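Local coordinates for KaiC-like domain-containing protein (Pyrococcus horikoshii, PDB 3BS4) that is of unknown function but has a KaiC-like domain, probably RecA-type, and holds a bound peptide in the crystal, at residues I17-E28 / R182-V192. Sequence-based numbering, arbitrary orientation.
Sequences IKKHSLILIHEE and RGTNFWLWEGV
Leu22 and Trp187 meet across two neighbouring parallel strands, 22-27 and 184-190, inside the mixed sheet of this KaiC-like alpha/beta fold, consistent with a RecA-type core; strands 207-216 and 141-146 flank the pair. Backbone hydrogen bonds run from Asn185 N to Ser21 O at one end to Gly191 N to Glu27 O at the other, with Leu22 beside Asn185 and Leu24 beside Trp187.

Follow Leu22 outward. Its CB rises from the face of the sheet that also carries Asn185 and Trp187, and CG stands anti to the backbone N (chi1 173°), which carries the branches over the indole. CD1 sits 3.4 Å from the centroid of the five-membered ring of Trp187, almost exactly on the normal, a CH-pi contact; CD1 also touches Asn185 CB at 3.9 Å. CD2 lies over the six-membered ring, 3.9 Å from Trp187 CH2. Leu22 thus backs an indole whose NE1 hydrogen-bonds to the backbone of the bound peptide.

On the other face, Ile23 CD1 makes a CH-pi contact over the Phe186 ring, 4.1 Å from its centroid. Before strand 22-27 begins, His20 N donates to Thr184 OG1; at the opposite end His26, whose ND1 pairs with Tyr202 OH, donates from NE2 to Gly191 O at 2.8 Å, the oxygen near the imidazole plane but NE2 tilted 28° from the carbonyl plane.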
loop_
_atom_site.group_PDB
_atom_site.type_symbol
_atom_site.label_atom_id
_atom_site.label_comp_id
_atom_site.label_asym_id
_atom_site.label_seq_id
_atom_site.Cartn_x
_atom_site.Cartn_y
_atom_site.Cartn_z
ATOM N N ILE A 17 -0.481 -6.957 -13.508
ATOM C CA ILE A 17 -1.160 -5.719 -13.142
ATOM C C ILE A 17 -1.026 -4.660 -14.229
ATOM O O ILE A 17 0.078 -4.376 -14.681
ATOM C CB ILE A 17 -0.552 -5.149 -11.846
ATOM C CG1 ILE A 17 -0.678 -6.171 -10.705
ATOM C CG2 ILE A 17 -1.219 -3.806 -11.484
ATOM C CD1 ILE A 17 0.235 -5.893 -9.523
ATOM N N LYS A 18 -2.151 -4.077 -14.631
ATOM C CA LYS A 18 -2.154 -2.937 -15.533
ATOM C C LYS A 18 -1.431 -1.767 -14.869
ATOM O O LYS A 18 -1.785 -1.336 -13.770
ATOM C CB LYS A 18 -3.588 -2.556 -15.899
ATOM C CG LYS A 18 -3.682 -1.346 -16.794
ATOM C CD LYS A 18 -5.111 -1.081 -17.226
ATOM C CE LYS A 18 -5.168 -0.235 -18.492
ATOM N NZ LYS A 18 -4.455 1.075 -18.401
ATOM N N LYS A 19 -0.389 -1.279 -15.531
ATOM C CA LYS A 19 0.413 -0.193 -15.002
ATOM C C LYS A 19 -0.455 1.002 -14.567
ATOM O O LYS A 19 -1.387 1.407 -15.270
ATOM C CB LYS A 19 1.462 0.229 -16.036
ATOM C CG LYS A 19 2.435 1.275 -15.533
ATOM C CD LYS A 19 3.602 1.420 -16.494
ATOM C CE LYS A 19 4.400 2.679 -16.218
ATOM N NZ LYS A 19 5.674 2.602 -17.001
ATOM N N HIS A 20 -0.151 1.521 -13.379
ATOM C CA HIS A 20 -0.816 2.684 -12.775
ATOM C C HIS A 20 -2.111 2.377 -12.041
ATOM O O HIS A 20 -2.780 3.290 -11.566
ATOM C CB HIS A 20 -1.046 3.842 -13.760
ATOM C CG HIS A 20 0.212 4.386 -14.351
ATOM N ND1 HIS A 20 0.339 4.659 -15.697
ATOM C CD2 HIS A 20 1.402 4.696 -13.788
ATOM C CE1 HIS A 20 1.552 5.125 -15.933
ATOM N NE2 HIS A 20 2.220 5.151 -14.794
ATOM N N SER A 21 -2.452 1.096 -11.950
ATOM C CA SER A 21 -3.640 0.683 -11.243
ATOM C C SER A 21 -3.524 0.981 -9.753
ATOM O O SER A 21 -2.419 1.129 -9.227
ATOM C CB SER A 21 -3.858 -0.811 -11.450
ATOM O OG SER A 21 -4.192 -1.055 -12.818
ATOM N N LEU A 22 -4.686 1.048 -9.101
ATOM C CA LEU A 22 -4.776 1.040 -7.648
ATOM C C LEU A 22 -5.295 -0.336 -7.259
ATOM O O LEU A 22 -6.331 -0.784 -7.768
ATOM C CB LEU A 22 -5.749 2.117 -7.159
ATOM C CG LEU A 22 -6.088 2.147 -5.664
ATOM C CD1 LEU A 22 -4.837 2.318 -4.774
ATOM C CD2 LEU A 22 -7.089 3.261 -5.435
ATOM N N ILE A 23 -4.557 -1.000 -6.363
ATOM C CA ILE A 23 -4.898 -2.332 -5.866
ATOM C C ILE A 23 -5.246 -2.213 -4.392
ATOM O O ILE A 23 -4.454 -1.719 -3.600
ATOM C CB ILE A 23 -3.696 -3.301 -5.982
ATOM C CG1 ILE A 23 -3.299 -3.515 -7.445
ATOM C CG2 ILE A 23 -4.010 -4.654 -5.344
ATOM C CD1 ILE A 23 -2.259 -2.528 -7.942
ATOM N N LEU A 24 -6.418 -2.709 -4.025
ATOM C CA LEU A 24 -6.787 -2.828 -2.616
ATOM C C LEU A 24 -6.580 -4.246 -2.143
ATOM O O LEU A 24 -7.131 -5.178 -2.719
ATOM C CB LEU A 24 -8.255 -2.442 -2.406
ATOM C CG LEU A 24 -8.761 -2.577 -0.966
ATOM C CD1 LEU A 24 -8.091 -1.545 0.009
ATOM C CD2 LEU A 24 -10.278 -2.409 -0.965
ATOM N N ILE A 25 -5.799 -4.414 -1.073
ATOM C CA ILE A 25 -5.712 -5.690 -0.368
ATOM C C ILE A 25 -6.585 -5.501 0.872
ATOM O O ILE A 25 -6.244 -4.731 1.789
ATOM C CB ILE A 25 -4.257 -6.040 0.073
ATOM C CG1 ILE A 25 -3.301 -6.082 -1.134
ATOM C CG2 ILE A 25 -4.278 -7.358 0.834
ATOM C CD1 ILE A 25 -3.736 -6.966 -2.256
ATOM N N HIS A 26 -7.731 -6.168 0.880
ATOM C CA HIS A 26 -8.639 -6.118 2.019
ATOM C C HIS A 26 -8.405 -7.339 2.899
ATOM O O HIS A 26 -8.848 -8.459 2.559
ATOM C CB HIS A 26 -10.080 -6.042 1.550
ATOM C CG HIS A 26 -11.075 -6.005 2.676
ATOM N ND1 HIS A 26 -12.405 -6.328 2.504
ATOM C CD2 HIS A 26 -10.927 -5.694 3.990
ATOM C CE1 HIS A 26 -13.032 -6.224 3.663
ATOM N NE2 HIS A 26 -12.160 -5.834 4.579
ATOM N N GLU A 27 -7.698 -7.131 4.012
ATOM C CA GLU A 27 -7.428 -8.211 4.975
ATOM C C GLU A 27 -8.642 -8.244 5.907
ATOM O O GLU A 27 -8.719 -7.448 6.846
ATOM C CB GLU A 27 -6.119 -7.962 5.747
ATOM C CG GLU A 27 -5.817 -9.087 6.755
ATOM C CD GLU A 27 -4.702 -8.766 7.749
ATOM O OE1 GLU A 27 -4.933 -7.908 8.637
ATOM O OE2 GLU A 27 -3.608 -9.388 7.693
ATOM N N GLU A 28 -9.606 -9.110 5.616
ATOM C CA GLU A 28 -10.887 -9.083 6.344
ATOM C C GLU A 28 -10.744 -9.456 7.836
ATOM O O GLU A 28 -11.471 -8.931 8.706
ATOM C CB GLU A 28 -11.902 -9.979 5.644
ATOM C CG GLU A 28 -13.313 -9.849 6.181
ATOM C CD GLU A 28 -14.266 -10.732 5.412
ATOM O OE1 GLU A 28 -14.063 -11.966 5.400
ATOM O OE2 GLU A 28 -15.208 -10.185 4.806
ATOM N N ARG A 182 3.773 8.638 -12.822
ATOM C CA ARG A 182 2.819 8.162 -11.832
ATOM C C ARG A 182 3.199 6.746 -11.398
ATOM O O ARG A 182 3.970 6.043 -12.075
ATOM C CB ARG A 182 1.393 8.191 -12.406
ATOM C CG ARG A 182 0.692 9.564 -12.333
ATOM C CD ARG A 182 -0.754 9.463 -12.865
ATOM N NE ARG A 182 -1.595 10.646 -12.634
ATOM C CZ ARG A 182 -2.482 10.767 -11.642
ATOM N NH1 ARG A 182 -2.641 9.789 -10.750
ATOM N NH2 ARG A 182 -3.214 11.878 -11.523
ATOM N N GLY A 183 2.661 6.318 -10.269
ATOM C CA GLY A 183 2.985 4.984 -9.771
ATOM C C GLY A 183 1.843 3.994 -9.883
ATOM O O GLY A 183 0.741 4.328 -10.350
ATOM N N THR A 184 2.144 2.770 -9.470
ATOM C CA THR A 184 1.158 1.709 -9.297
ATOM C C THR A 184 1.073 1.551 -7.788
ATOM O O THR A 184 2.099 1.435 -7.111
ATOM C CB THR A 184 1.624 0.435 -9.999
ATOM O OG1 THR A 184 1.811 0.742 -11.395
ATOM C CG2 THR A 184 0.585 -0.692 -9.870
ATOM N N ASN A 185 -0.153 1.548 -7.262
ATOM C CA ASN A 185 -0.370 1.752 -5.828
ATOM C C ASN A 185 -1.103 0.611 -5.186
ATOM O O ASN A 185 -2.043 0.076 -5.764
ATOM C CB ASN A 185 -1.145 3.053 -5.614
ATOM C CG ASN A 185 -0.286 4.262 -5.923
ATOM O OD1 ASN A 185 0.572 4.632 -5.122
ATOM N ND2 ASN A 185 -0.477 4.849 -7.095
ATOM N N PHE A 186 -0.665 0.260 -3.980
ATOM C CA PHE A 186 -1.324 -0.764 -3.167
ATOM C C PHE A 186 -1.824 -0.144 -1.894
ATOM O O PHE A 186 -1.069 0.493 -1.175
ATOM C CB PHE A 186 -0.346 -1.879 -2.808
ATOM C CG PHE A 186 0.126 -2.671 -3.985
ATOM C CD1 PHE A 186 -0.446 -3.899 -4.278
ATOM C CD2 PHE A 186 1.165 -2.198 -4.777
ATOM C CE1 PHE A 186 0.008 -4.663 -5.371
ATOM C CE2 PHE A 186 1.614 -2.951 -5.890
ATOM C CZ PHE A 186 1.024 -4.187 -6.166
ATOM N N TRP A 187 -3.106 -0.344 -1.617
ATOM C CA TRP A 187 -3.700 0.088 -0.357
ATOM C C TRP A 187 -3.984 -1.146 0.474
ATOM O O TRP A 187 -4.528 -2.116 -0.040
ATOM C CB TRP A 187 -5.052 0.768 -0.616
ATOM C CG TRP A 187 -4.931 2.158 -1.116
ATOM C CD1 TRP A 187 -3.764 2.855 -1.324
ATOM C CD2 TRP A 187 -6.000 3.062 -1.408
ATOM N NE1 TRP A 187 -4.048 4.139 -1.745
ATOM C CE2 TRP A 187 -5.412 4.293 -1.792
ATOM C CE3 TRP A 187 -7.401 2.951 -1.401
ATOM C CZ2 TRP A 187 -6.178 5.407 -2.178
ATOM C CZ3 TRP A 187 -8.159 4.061 -1.789
ATOM C CH2 TRP A 187 -7.539 5.270 -2.156
ATOM N N LEU A 188 -3.675 -1.092 1.763
ATOM C CA LEU A 188 -4.067 -2.165 2.666
ATOM C C LEU A 188 -5.259 -1.695 3.502
ATOM O O LEU A 188 -5.244 -0.584 4.012
ATOM C CB LEU A 188 -2.890 -2.535 3.585
ATOM C CG LEU A 188 -3.135 -3.660 4.606
ATOM C CD1 LEU A 188 -3.473 -5.005 3.901
ATOM C CD2 LEU A 188 -1.948 -3.833 5.535
ATOM N N TRP A 189 -6.256 -2.558 3.695
ATOM C CA TRP A 189 -7.333 -2.235 4.636
ATOM C C TRP A 189 -7.484 -3.409 5.590
ATOM O O TRP A 189 -7.732 -4.516 5.138
ATOM C CB TRP A 189 -8.667 -1.988 3.904
ATOM C CG TRP A 189 -9.794 -1.603 4.834
ATOM C CD1 TRP A 189 -10.526 -2.432 5.617
ATOM C CD2 TRP A 189 -10.308 -0.280 5.049
ATOM N NE1 TRP A 189 -11.471 -1.709 6.343
ATOM C CE2 TRP A 189 -11.343 -0.383 6.016
ATOM C CE3 TRP A 189 -9.972 0.984 4.552
ATOM C CZ2 TRP A 189 -12.062 0.739 6.472
ATOM C CZ3 TRP A 189 -10.675 2.103 5.019
ATOM C CH2 TRP A 189 -11.712 1.966 5.958
ATOM N N GLU A 190 -7.310 -3.154 6.895
ATOM C CA GLU A 190 -7.338 -4.213 7.913
ATOM C C GLU A 190 -8.683 -4.225 8.612
ATOM O O GLU A 190 -9.050 -3.243 9.262
ATOM C CB GLU A 190 -6.194 -3.997 8.919
ATOM C CG GLU A 190 -4.830 -4.032 8.235
ATOM C CD GLU A 190 -3.655 -3.882 9.187
ATOM O OE1 GLU A 190 -3.467 -4.743 10.077
ATOM O OE2 GLU A 190 -2.896 -2.925 9.023
ATOM N N GLY A 191 -9.406 -5.330 8.469
ATOM C CA GLY A 191 -10.691 -5.506 9.171
ATOM C C GLY A 191 -11.865 -4.971 8.378
ATOM O O GLY A 191 -11.811 -4.860 7.144
ATOM N N VAL A 192 -12.956 -4.665 9.073
ATOM C CA VAL A 192 -14.118 -4.097 8.392
ATOM C C VAL A 192 -14.211 -2.654 8.833
ATOM O O VAL A 192 -13.900 -1.735 8.050
ATOM C CB VAL A 192 -15.413 -4.909 8.677
ATOM C CG1 VAL A 192 -16.583 -4.331 7.904
ATOM C CG2 VAL A 192 -15.181 -6.378 8.290
HETATM O O HOH W 1 -2.805 4.216 -8.675
HETATM O O HOH W 2 -1.156 6.214 -10.673
#